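Local structure of GH127 beta-L-arabinofuranoside (Geobacillus stearothermophilus, 4QK0) at residues Y271-L279 / L288-V299; L348-A357 / I509-R517. The protein probably hydrolyses terminal beta-L-arabinofuranosyl residues from arabinose-containing glycans as a glycoside hydrolase of family 127. All coordinates share one frame; numbering follows the deposited sequence.

Interaction 1: residues Y271-L279 / L288-V299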
loop_
_atom_site.group_PDB
_atom_site.type_symbol
_atom_site.label_atom_id
_atom_site.label_comp_id
_atom_site.label_asym_id
_atom_site.label_seq_id
_atom_site.Cartn_x
_atom_site.Cartn_y
_atom_site.Cartn_z
ATOM N N TYR A 271 -2.969 -25.387 0.530
ATOM C CA TYR A 271 -3.308 -26.628 1.193
ATOM C C TYR A 271 -4.469 -27.340 0.470
ATOM O O TYR A 271 -4.485 -28.558 0.341
ATOM C CB TYR A 271 -3.692 -26.398 2.651
ATOM C CG TYR A 271 -2.580 -26.185 3.624
ATOM C CD1 TYR A 271 -1.253 -26.098 3.229
ATOM C CD2 TYR A 271 -2.857 -26.084 4.999
ATOM C CE1 TYR A 271 -0.214 -25.891 4.160
ATOM C CE2 TYR A 271 -1.826 -25.849 5.919
ATOM C CZ TYR A 271 -0.515 -25.748 5.498
ATOM O OH TYR A 271 0.515 -25.537 6.408
HETATM N N MSE A 272 -5.425 -26.567 -0.003
HETATM C CA MSE A 272 -6.540 -27.113 -0.738
HETATM C C MSE A 272 -6.050 -27.688 -2.034
HETATM O O MSE A 272 -6.397 -28.819 -2.381
HETATM C CB MSE A 272 -7.630 -26.109 -1.026
HETATM C CG MSE A 272 -8.894 -26.751 -1.629
HETATM SE SE MSE A 272 -10.254 -25.395 -1.990
HETATM C CE MSE A 272 -9.233 -24.550 -3.431
ATOM N N TYR A 273 -5.206 -26.965 -2.740
ATOM C CA TYR A 273 -4.713 -27.470 -3.999
ATOM C C TYR A 273 -3.916 -28.710 -3.800
ATOM O O TYR A 273 -3.862 -29.586 -4.681
ATOM C CB TYR A 273 -3.879 -26.446 -4.759
ATOM C CG TYR A 273 -4.550 -25.065 -4.962
ATOM C CD1 TYR A 273 -5.918 -24.908 -5.002
ATOM C CD2 TYR A 273 -3.760 -23.929 -5.109
ATOM C CE1 TYR A 273 -6.495 -23.662 -5.203
ATOM C CE2 TYR A 273 -4.337 -22.680 -5.314
ATOM C CZ TYR A 273 -5.696 -22.550 -5.343
ATOM O OH TYR A 273 -6.218 -21.298 -5.541
ATOM N N THR A 274 -3.185 -28.760 -2.708
ATOM C CA THR A 274 -2.322 -29.893 -2.467
ATOM C C THR A 274 -3.232 -31.182 -2.318
ATOM O O THR A 274 -2.947 -32.201 -2.899
ATOM C CB THR A 274 -1.515 -29.663 -1.214
ATOM O OG1 THR A 274 -0.558 -28.608 -1.415
ATOM C CG2 THR A 274 -0.773 -30.934 -0.769
ATOM N N ALA A 275 -4.339 -31.056 -1.604
ATOM C CA ALA A 275 -5.307 -32.115 -1.473
ATOM C C ALA A 275 -5.944 -32.482 -2.848
ATOM O O ALA A 275 -6.047 -33.650 -3.201
ATOM C CB ALA A 275 -6.367 -31.776 -0.466
HETATM N N MSE A 276 -6.317 -31.474 -3.609
HETATM C CA MSE A 276 -6.919 -31.711 -4.899
HETATM C C MSE A 276 -6.007 -32.501 -5.794
HETATM O O MSE A 276 -6.469 -33.405 -6.477
HETATM C CB MSE A 276 -7.286 -30.410 -5.590
HETATM C CG MSE A 276 -8.420 -29.714 -4.838
HETATM SE SE MSE A 276 -8.591 -27.889 -5.571
HETATM C CE MSE A 276 -8.786 -28.124 -7.500
ATOM N N ALA A 277 -4.716 -32.183 -5.796
ATOM C CA ALA A 277 -3.759 -32.872 -6.652
ATOM C C ALA A 277 -3.531 -34.327 -6.234
ATOM O O ALA A 277 -3.432 -35.209 -7.081
ATOM C CB ALA A 277 -2.447 -32.146 -6.666
ATOM N N GLY A 278 -3.441 -34.552 -4.927
ATOM C CA GLY A 278 -3.372 -35.902 -4.359
ATOM C C GLY A 278 -4.604 -36.745 -4.719
ATOM O O GLY A 278 -4.451 -37.873 -5.108
ATOM N N LEU A 279 -5.800 -36.183 -4.610
ATOM C CA LEU A 279 -7.014 -36.873 -4.967
ATOM C C LEU A 279 -7.134 -37.125 -6.478
ATOM O O LEU A 279 -7.490 -38.212 -6.878
ATOM C CB LEU A 279 -8.226 -36.106 -4.543
ATOM C CG LEU A 279 -8.457 -36.044 -3.046
ATOM C CD1 LEU A 279 -9.444 -34.911 -2.740
ATOM C CD2 LEU A 279 -8.952 -37.374 -2.494
ATOM N N LEU A 288 -10.525 -33.139 -11.978
ATOM C CA LEU A 288 -9.823 -32.584 -10.878
ATOM C C LEU A 288 -8.355 -32.324 -11.263
ATOM O O LEU A 288 -7.779 -31.300 -10.909
ATOM C CB LEU A 288 -9.951 -33.516 -9.684
ATOM C CG LEU A 288 -9.756 -32.968 -8.295
ATOM C CD1 LEU A 288 -10.608 -31.735 -8.065
ATOM C CD2 LEU A 288 -10.116 -34.077 -7.299
ATOM N N LYS A 289 -7.793 -33.226 -12.032
ATOM C CA LYS A 289 -6.475 -33.052 -12.567
ATOM C C LYS A 289 -6.357 -31.767 -13.380
ATOM O O LYS A 289 -5.392 -31.037 -13.242
ATOM C CB LYS A 289 -6.102 -34.235 -13.454
ATOM C CG LYS A 289 -4.754 -34.123 -14.138
ATOM C CD LYS A 289 -4.334 -35.430 -14.800
ATOM C CE LYS A 289 -3.222 -35.153 -15.793
ATOM N NZ LYS A 289 -2.434 -36.360 -16.113
ATOM N N GLN A 290 -7.325 -31.530 -14.236
ATOM C CA GLN A 290 -7.337 -30.337 -15.074
ATOM C C GLN A 290 -7.540 -29.083 -14.269
ATOM O O GLN A 290 -6.909 -28.099 -14.553
ATOM C CB GLN A 290 -8.435 -30.416 -16.121
ATOM C CG GLN A 290 -7.929 -31.131 -17.362
ATOM C CD GLN A 290 -9.049 -31.544 -18.289
ATOM O OE1 GLN A 290 -10.168 -31.019 -18.215
ATOM N NE2 GLN A 290 -8.765 -32.512 -19.156
ATOM N N ALA A 291 -8.400 -29.135 -13.258
ATOM C CA ALA A 291 -8.579 -27.996 -12.352
ATOM C C ALA A 291 -7.253 -27.629 -11.682
ATOM O O ALA A 291 -6.868 -26.480 -11.666
ATOM C CB ALA A 291 -9.634 -28.289 -11.315
ATOM N N CYS A 292 -6.527 -28.643 -11.210
ATOM C CA CYS A 292 -5.221 -28.462 -10.620
ATOM C C CYS A 292 -4.261 -27.829 -11.566
ATOM O O CYS A 292 -3.507 -26.970 -11.147
ATOM C CB CYS A 292 -4.626 -29.771 -10.110
ATOM S SG CYS A 292 -5.511 -30.400 -8.644
ATOM N N GLN A 293 -4.264 -28.264 -12.830
ATOM C CA GLN A 293 -3.312 -27.774 -13.782
ATOM C C GLN A 293 -3.616 -26.327 -14.095
ATOM O O GLN A 293 -2.699 -25.559 -14.289
ATOM C CB GLN A 293 -3.269 -28.607 -15.066
ATOM C CG GLN A 293 -2.583 -29.956 -14.833
ATOM C CD GLN A 293 -2.814 -30.988 -15.960
ATOM O OE1 GLN A 293 -3.916 -31.106 -16.517
ATOM N NE2 GLN A 293 -1.784 -31.772 -16.254
ATOM N N THR A 294 -4.886 -25.978 -14.167
ATOM C CA THR A 294 -5.309 -24.635 -14.482
ATOM C C THR A 294 -4.903 -23.717 -13.316
ATOM O O THR A 294 -4.393 -22.645 -13.543
ATOM C CB THR A 294 -6.826 -24.604 -14.681
ATOM O OG1 THR A 294 -7.113 -25.368 -15.851
ATOM C CG2 THR A 294 -7.361 -23.196 -14.879
ATOM N N LEU A 295 -5.088 -24.192 -12.094
ATOM C CA LEU A 295 -4.717 -23.410 -10.938
ATOM C C LEU A 295 -3.216 -23.287 -10.800
ATOM O O LEU A 295 -2.728 -22.221 -10.474
ATOM C CB LEU A 295 -5.336 -23.976 -9.688
ATOM C CG LEU A 295 -6.854 -23.744 -9.655
ATOM C CD1 LEU A 295 -7.537 -24.719 -8.724
ATOM C CD2 LEU A 295 -7.182 -22.342 -9.201
ATOM N N TRP A 296 -2.486 -24.355 -11.107
ATOM C CA TRP A 296 -1.050 -24.319 -11.109
ATOM C C TRP A 296 -0.512 -23.262 -12.032
ATOM O O TRP A 296 0.421 -22.533 -11.693
ATOM C CB TRP A 296 -0.475 -25.660 -11.566
ATOM C CG TRP A 296 0.981 -25.596 -11.765
ATOM C CD1 TRP A 296 1.641 -25.429 -12.912
ATOM C CD2 TRP A 296 1.956 -25.647 -10.742
ATOM N NE1 TRP A 296 2.980 -25.380 -12.683
ATOM C CE2 TRP A 296 3.195 -25.522 -11.351
ATOM C CE3 TRP A 296 1.886 -25.835 -9.373
ATOM C CZ2 TRP A 296 4.360 -25.576 -10.664
ATOM C CZ3 TRP A 296 3.014 -25.859 -8.665
ATOM C CH2 TRP A 296 4.271 -25.718 -9.307
ATOM N N GLU A 297 -0.991 -23.261 -13.247
ATOM C CA GLU A 297 -0.570 -22.265 -14.218
ATOM C C GLU A 297 -0.922 -20.854 -13.738
ATOM O O GLU A 297 -0.129 -19.948 -13.894
ATOM C CB GLU A 297 -1.238 -22.525 -15.576
ATOM C CG GLU A 297 -0.712 -23.821 -16.234
ATOM C CD GLU A 297 0.746 -23.722 -16.714
ATOM O OE1 GLU A 297 1.010 -22.877 -17.612
ATOM O OE2 GLU A 297 1.646 -24.456 -16.208
ATOM N N ASN A 298 -2.109 -20.668 -13.153
ATOM C CA ASN A 298 -2.474 -19.362 -12.709
ATOM C C ASN A 298 -1.533 -18.890 -11.571
ATOM O O ASN A 298 -1.044 -17.755 -11.583
ATOM C CB ASN A 298 -3.882 -19.318 -12.231
ATOM C CG ASN A 298 -4.313 -17.885 -11.872
ATOM O OD1 ASN A 298 -4.619 -17.565 -10.721
ATOM N ND2 ASN A 298 -4.404 -17.036 -12.895
ATOM N N VAL A 299 -1.290 -19.746 -10.582
ATOM C CA VAL A 299 -0.457 -19.347 -9.440
ATOM C C VAL A 299 0.967 -19.064 -9.917
ATOM O O VAL A 299 1.504 -18.009 -9.625
ATOM C CB VAL A 299 -0.418 -20.421 -8.345
ATOM C CG1 VAL A 299 0.647 -20.094 -7.346
ATOM C CG2 VAL A 299 -1.738 -20.496 -7.667
#
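Met276, a selenomethionine, is the knob of a knobs-into-holes contact: its side chain enters the hole formed by Leu288, Ala291, Cys292 and Leu295. The terminal methyl does most of the work. A bend at the last torsion (chi3 54°) turns CE to the facing helix, where it lies 3.8 Å from Leu295 CD1 and 3.9 Å from Ala291 CB. Further along helix 266-283, Leu279 CB rests 3.9 Å from Leu288 CD2.

Aromatic packing extends the seam. The ring of Tyr273 crosses the Leu295 side chain at about a right angle, with CE1 3.8 Å from Leu295 CD1, while its other flank, through CE2, reaches CG2 of Val299. Trp343 of helix 334-350 also meets this ring.

A thiol meets backbone as well. Cys292 SG presses against the partner helix, 3.5 Å from Met276 CB and equally near Ala277 N, whose proton is already spent within its own helix on Tyr273 O.

These are consecutive helices of the GH127 catalytic domain, a helical hairpin running roughly antiparallel (141°) with axes 8.8 Å apart at closest approach. With every touching residue buried and no hydrogen bond across the interface, the pairing rests on shape complementarity and the exclusion of water from methyl groups, a cysteine sulfur and an aromatic ring.

Interaction 2: residues L348-A357 / I509-R517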
loop_
_atom_site.group_PDB
_atom_site.type_symbol
_atom_site.label_atom_id
_atom_site.label_comp_id
_atom_site.label_asym_id
_atom_site.label_seq_id
_atom_site.Cartn_x
_atom_site.Cartn_y
_atom_site.Cartn_z
ATOM N N LEU A 348 3.860 -33.358 -8.879
ATOM C CA LEU A 348 4.802 -34.295 -9.454
ATOM C C LEU A 348 4.253 -35.726 -9.501
ATOM O O LEU A 348 4.560 -36.456 -10.400
ATOM C CB LEU A 348 6.098 -34.306 -8.667
ATOM C CG LEU A 348 6.981 -33.111 -9.007
ATOM C CD1 LEU A 348 8.142 -33.020 -8.030
ATOM C CD2 LEU A 348 7.465 -33.200 -10.445
ATOM N N GLU A 349 3.453 -36.111 -8.516
ATOM C CA GLU A 349 2.830 -37.439 -8.506
ATOM C C GLU A 349 1.701 -37.510 -9.512
ATOM O O GLU A 349 1.353 -38.563 -9.992
ATOM C CB GLU A 349 2.363 -37.787 -7.094
ATOM C CG GLU A 349 3.573 -37.997 -6.161
ATOM C CD GLU A 349 3.223 -38.048 -4.664
ATOM O OE1 GLU A 349 2.008 -38.032 -4.331
ATOM O OE2 GLU A 349 4.162 -38.073 -3.825
ATOM N N LEU A 350 1.174 -36.366 -9.896
ATOM C CA LEU A 350 0.116 -36.318 -10.878
ATOM C C LEU A 350 0.615 -36.304 -12.318
ATOM O O LEU A 350 -0.047 -36.792 -13.227
ATOM C CB LEU A 350 -0.671 -35.062 -10.613
ATOM C CG LEU A 350 -1.949 -34.771 -11.357
ATOM C CD1 LEU A 350 -2.949 -35.902 -11.141
ATOM C CD2 LEU A 350 -2.511 -33.448 -10.839
ATOM N N GLU A 351 1.796 -35.745 -12.520
ATOM C CA GLU A 351 2.391 -35.637 -13.818
ATOM C C GLU A 351 3.884 -35.256 -13.604
ATOM O O GLU A 351 4.226 -34.263 -12.927
ATOM C CB GLU A 351 1.631 -34.600 -14.599
ATOM C CG GLU A 351 2.075 -34.386 -16.041
ATOM C CD GLU A 351 1.683 -33.006 -16.551
ATOM O OE1 GLU A 351 0.809 -32.348 -15.922
ATOM O OE2 GLU A 351 2.279 -32.538 -17.549
HETATM N N MSE A 352 4.757 -36.032 -14.202
HETATM C CA MSE A 352 6.174 -35.825 -14.111
HETATM C C MSE A 352 6.607 -34.721 -15.061
HETATM O O MSE A 352 6.919 -34.958 -16.209
HETATM C CB MSE A 352 6.868 -37.133 -14.384
HETATM C CG MSE A 352 8.345 -36.923 -14.101
HETATM SE SE MSE A 352 8.753 -36.497 -12.195
HETATM C CE MSE A 352 7.617 -37.818 -11.320
ATOM N N ASP A 353 6.606 -33.484 -14.560
ATOM C CA ASP A 353 7.004 -32.312 -15.321
ATOM C C ASP A 353 8.021 -31.513 -14.485
ATOM O O ASP A 353 7.741 -31.080 -13.348
ATOM C CB ASP A 353 5.763 -31.495 -15.655
ATOM C CG ASP A 353 6.037 -30.380 -16.610
ATOM O OD1 ASP A 353 7.161 -29.766 -16.616
ATOM O OD2 ASP A 353 5.105 -30.104 -17.374
ATOM N N GLY A 354 9.198 -31.352 -15.042
ATOM C CA GLY A 354 10.251 -30.568 -14.442
ATOM C C GLY A 354 9.802 -29.175 -13.969
ATOM O O GLY A 354 10.335 -28.678 -12.992
ATOM N N LYS A 355 8.799 -28.575 -14.598
ATOM C CA LYS A 355 8.348 -27.238 -14.164
ATOM C C LYS A 355 7.824 -27.232 -12.744
ATOM O O LYS A 355 7.936 -26.241 -12.068
ATOM C CB LYS A 355 7.344 -26.641 -15.130
ATOM C CG LYS A 355 5.914 -27.165 -14.963
ATOM C CD LYS A 355 5.020 -26.915 -16.220
ATOM C CE LYS A 355 3.738 -27.737 -16.185
ATOM N NZ LYS A 355 2.539 -27.048 -16.650
ATOM N N TYR A 356 7.329 -28.364 -12.258
ATOM C CA TYR A 356 6.861 -28.486 -10.891
ATOM C C TYR A 356 8.034 -28.478 -9.943
ATOM O O TYR A 356 8.013 -27.841 -8.865
ATOM C CB TYR A 356 6.015 -29.765 -10.658
ATOM C CG TYR A 356 4.794 -29.883 -11.588
ATOM C CD1 TYR A 356 4.002 -28.783 -11.867
ATOM C CD2 TYR A 356 4.415 -31.087 -12.144
ATOM C CE1 TYR A 356 2.901 -28.876 -12.692
ATOM C CE2 TYR A 356 3.312 -31.186 -12.987
ATOM C CZ TYR A 356 2.579 -30.083 -13.275
ATOM O OH TYR A 356 1.473 -30.165 -14.073
ATOM N N ALA A 357 9.058 -29.230 -10.305
ATOM C CA ALA A 357 10.198 -29.327 -9.436
ATOM C C ALA A 357 11.005 -28.029 -9.487
ATOM O O ALA A 357 11.696 -27.711 -8.543
ATOM C CB ALA A 357 11.057 -30.546 -9.792
ATOM N N ILE A 509 14.711 -36.349 -23.390
ATOM C CA ILE A 509 14.067 -35.411 -22.472
ATOM C C ILE A 509 12.594 -35.368 -22.744
ATOM O O ILE A 509 12.158 -35.181 -23.850
ATOM C CB ILE A 509 14.646 -33.976 -22.572
ATOM C CG1 ILE A 509 16.009 -33.925 -21.887
ATOM C CG2 ILE A 509 13.729 -32.949 -21.889
ATOM C CD1 ILE A 509 16.804 -32.689 -22.274
ATOM N N LYS A 510 11.827 -35.476 -21.683
ATOM C CA LYS A 510 10.437 -35.313 -21.799
ATOM C C LYS A 510 9.986 -34.473 -20.609
ATOM O O LYS A 510 10.160 -34.872 -19.450
ATOM C CB LYS A 510 9.793 -36.704 -21.856
ATOM C CG LYS A 510 8.294 -36.724 -22.117
ATOM C CD LYS A 510 7.796 -37.827 -23.085
ATOM C CE LYS A 510 8.405 -39.218 -22.840
ATOM N NZ LYS A 510 8.036 -39.837 -21.535
ATOM N N LYS A 511 9.368 -33.325 -20.908
ATOM C CA LYS A 511 8.829 -32.405 -19.893
ATOM C C LYS A 511 9.815 -32.126 -18.784
ATOM O O LYS A 511 9.520 -32.354 -17.611
ATOM C CB LYS A 511 7.552 -32.960 -19.309
ATOM C CG LYS A 511 6.455 -33.046 -20.342
ATOM C CD LYS A 511 5.181 -33.555 -19.710
ATOM C CE LYS A 511 4.011 -33.274 -20.625
ATOM N NZ LYS A 511 2.757 -33.575 -19.902
ATOM N N GLY A 512 11.013 -31.735 -19.182
ATOM C CA GLY A 512 12.051 -31.335 -18.257
ATOM C C GLY A 512 12.754 -32.419 -17.487
ATOM O O GLY A 512 13.554 -32.104 -16.615
ATOM N N TYR A 513 12.531 -33.689 -17.831
ATOM C CA TYR A 513 13.294 -34.820 -17.225
ATOM C C TYR A 513 14.006 -35.574 -18.327
ATOM O O TYR A 513 13.411 -35.904 -19.334
ATOM C CB TYR A 513 12.390 -35.775 -16.428
ATOM C CG TYR A 513 12.078 -35.266 -15.049
ATOM C CD1 TYR A 513 11.056 -34.335 -14.848
ATOM C CD2 TYR A 513 12.853 -35.639 -13.947
ATOM C CE1 TYR A 513 10.752 -33.852 -13.594
ATOM C CE2 TYR A 513 12.608 -35.103 -12.696
ATOM C CZ TYR A 513 11.550 -34.196 -12.527
ATOM O OH TYR A 513 11.257 -33.697 -11.284
ATOM N N ALA A 514 15.296 -35.839 -18.143
ATOM C CA ALA A 514 16.034 -36.740 -19.053
ATOM C C ALA A 514 15.842 -38.204 -18.566
ATOM O O ALA A 514 16.169 -38.532 -17.410
ATOM C CB ALA A 514 17.515 -36.379 -19.060
ATOM N N TYR A 515 15.258 -39.037 -19.420
ATOM C CA TYR A 515 15.030 -40.433 -19.098
ATOM C C TYR A 515 16.170 -41.299 -19.607
ATOM O O TYR A 515 16.329 -41.503 -20.804
ATOM C CB TYR A 515 13.730 -40.882 -19.696
ATOM C CG TYR A 515 12.558 -40.276 -19.003
ATOM C CD1 TYR A 515 12.171 -38.968 -19.267
ATOM C CD2 TYR A 515 11.792 -41.019 -18.096
ATOM C CE1 TYR A 515 11.056 -38.414 -18.662
ATOM C CE2 TYR A 515 10.694 -40.473 -17.490
ATOM C CZ TYR A 515 10.350 -39.159 -17.778
ATOM O OH TYR A 515 9.271 -38.624 -17.174
ATOM N N ILE A 516 17.000 -41.758 -18.682
ATOM C CA ILE A 516 18.110 -42.613 -19.014
ATOM C C ILE A 516 17.874 -44.090 -18.645
ATOM O O ILE A 516 17.953 -44.489 -17.458
ATOM C CB ILE A 516 19.369 -42.121 -18.336
ATOM C CG1 ILE A 516 19.567 -40.646 -18.686
ATOM C CG2 ILE A 516 20.571 -42.988 -18.786
ATOM C CD1 ILE A 516 20.800 -40.060 -18.062
ATOM N N ARG A 517 17.580 -44.878 -19.680
ATOM C CA ARG A 517 17.251 -46.306 -19.548
ATOM C C ARG A 517 18.363 -47.135 -20.199
ATOM O O ARG A 517 18.727 -46.932 -21.333
ATOM C CB ARG A 517 15.916 -46.641 -20.189
ATOM C CG ARG A 517 15.477 -48.068 -19.907
ATOM C CD ARG A 517 14.039 -48.384 -20.325
ATOM N NE ARG A 517 13.658 -49.734 -19.887
ATOM C CZ ARG A 517 13.317 -50.095 -18.634
ATOM N NH1 ARG A 517 13.248 -49.198 -17.637
ATOM N NH2 ARG A 517 13.011 -51.370 -18.367
HETATM O O HOH W 1 8.802 -36.138 -17.644
#
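Lys511 and Glu351 meet in a salt bridge, NZ donating to OE2 at 2.6 Å. The extended lysine crosses the glutamate at about a right angle and reaches the anti side of the carboxylate, 34° out of its plane. Beside it the main chains join: Gly354 N donates to Lys511 O at 2.8 Å, nearly straight (170°), and Asp353 CA makes a CH...O contact with that same oxygen.

Apolar packing centres on Tyr513. The selenium of Met352 lies over one face of the ring, 3.9 Å from its centroid, in a Met-aromatic contact to which CG adds a CH-pi approach. Bends at chi2 and chi3 fold the selenomethionine chain across the ring. Gly354 N lies at the ring's edge, and beyond it Ala357 CB touches Tyr513 OH at 3.5 Å; that hydroxyl is hydrogen-bonded to His439.

A water bridges the two segments, donating to Met352 O and Lys510 O and accepting from Tyr515 OH, each at 2.6 Å.

Further out, Asp353 N-caps helix 354-365, its OD1 accepting from Lys355 N at 2.9 Å. The type I' turn Lys510-Tyr513 presents Lys511 O at the tip of a beta hairpin. Tyr356 OH grips Glu351 OE1 from above the carboxylate plane, and Gln293 is a further partner of that oxygen. An alanine in place of Glu351 would probably leave the Lys511 ammonium without its mate here and Tyr356 OH without this acceptor.

The contact thus fastens a helix-helix corner of the catalytic domain to a hairpin of the middle domain. A short charge pair and a straight backbone bond, both direction-dependent, join a selenium-over-ring contact, so the two domains meet through polar and apolar contacts side by side.

Overall arrangement
Interactions 1 and 2, a buried helical hairpin and a domain boundary, follow one another along the chain, with centres about 17 Å apart. Helix 286-302 connects them: one side packs on 271-279, while another meets 348-357. Across this second junction Gln293 NE2 lies 2.7 Å from Glu351 OE1, a probable hydrogen bond, and Glu297 OE2 forms a 2.8 Å salt bridge with Lys355 NZ. Beside these polar pairs the rings of Trp296 and Tyr356 meet edge-to-face. The Glu351 carboxylate, which pairs with Lys511 of the middle-domain hairpin, is therefore also linked to helix 286-302, illustrating how one helix can join an apolar hairpin on one side and border a mixed polar and apolar domain interface on another.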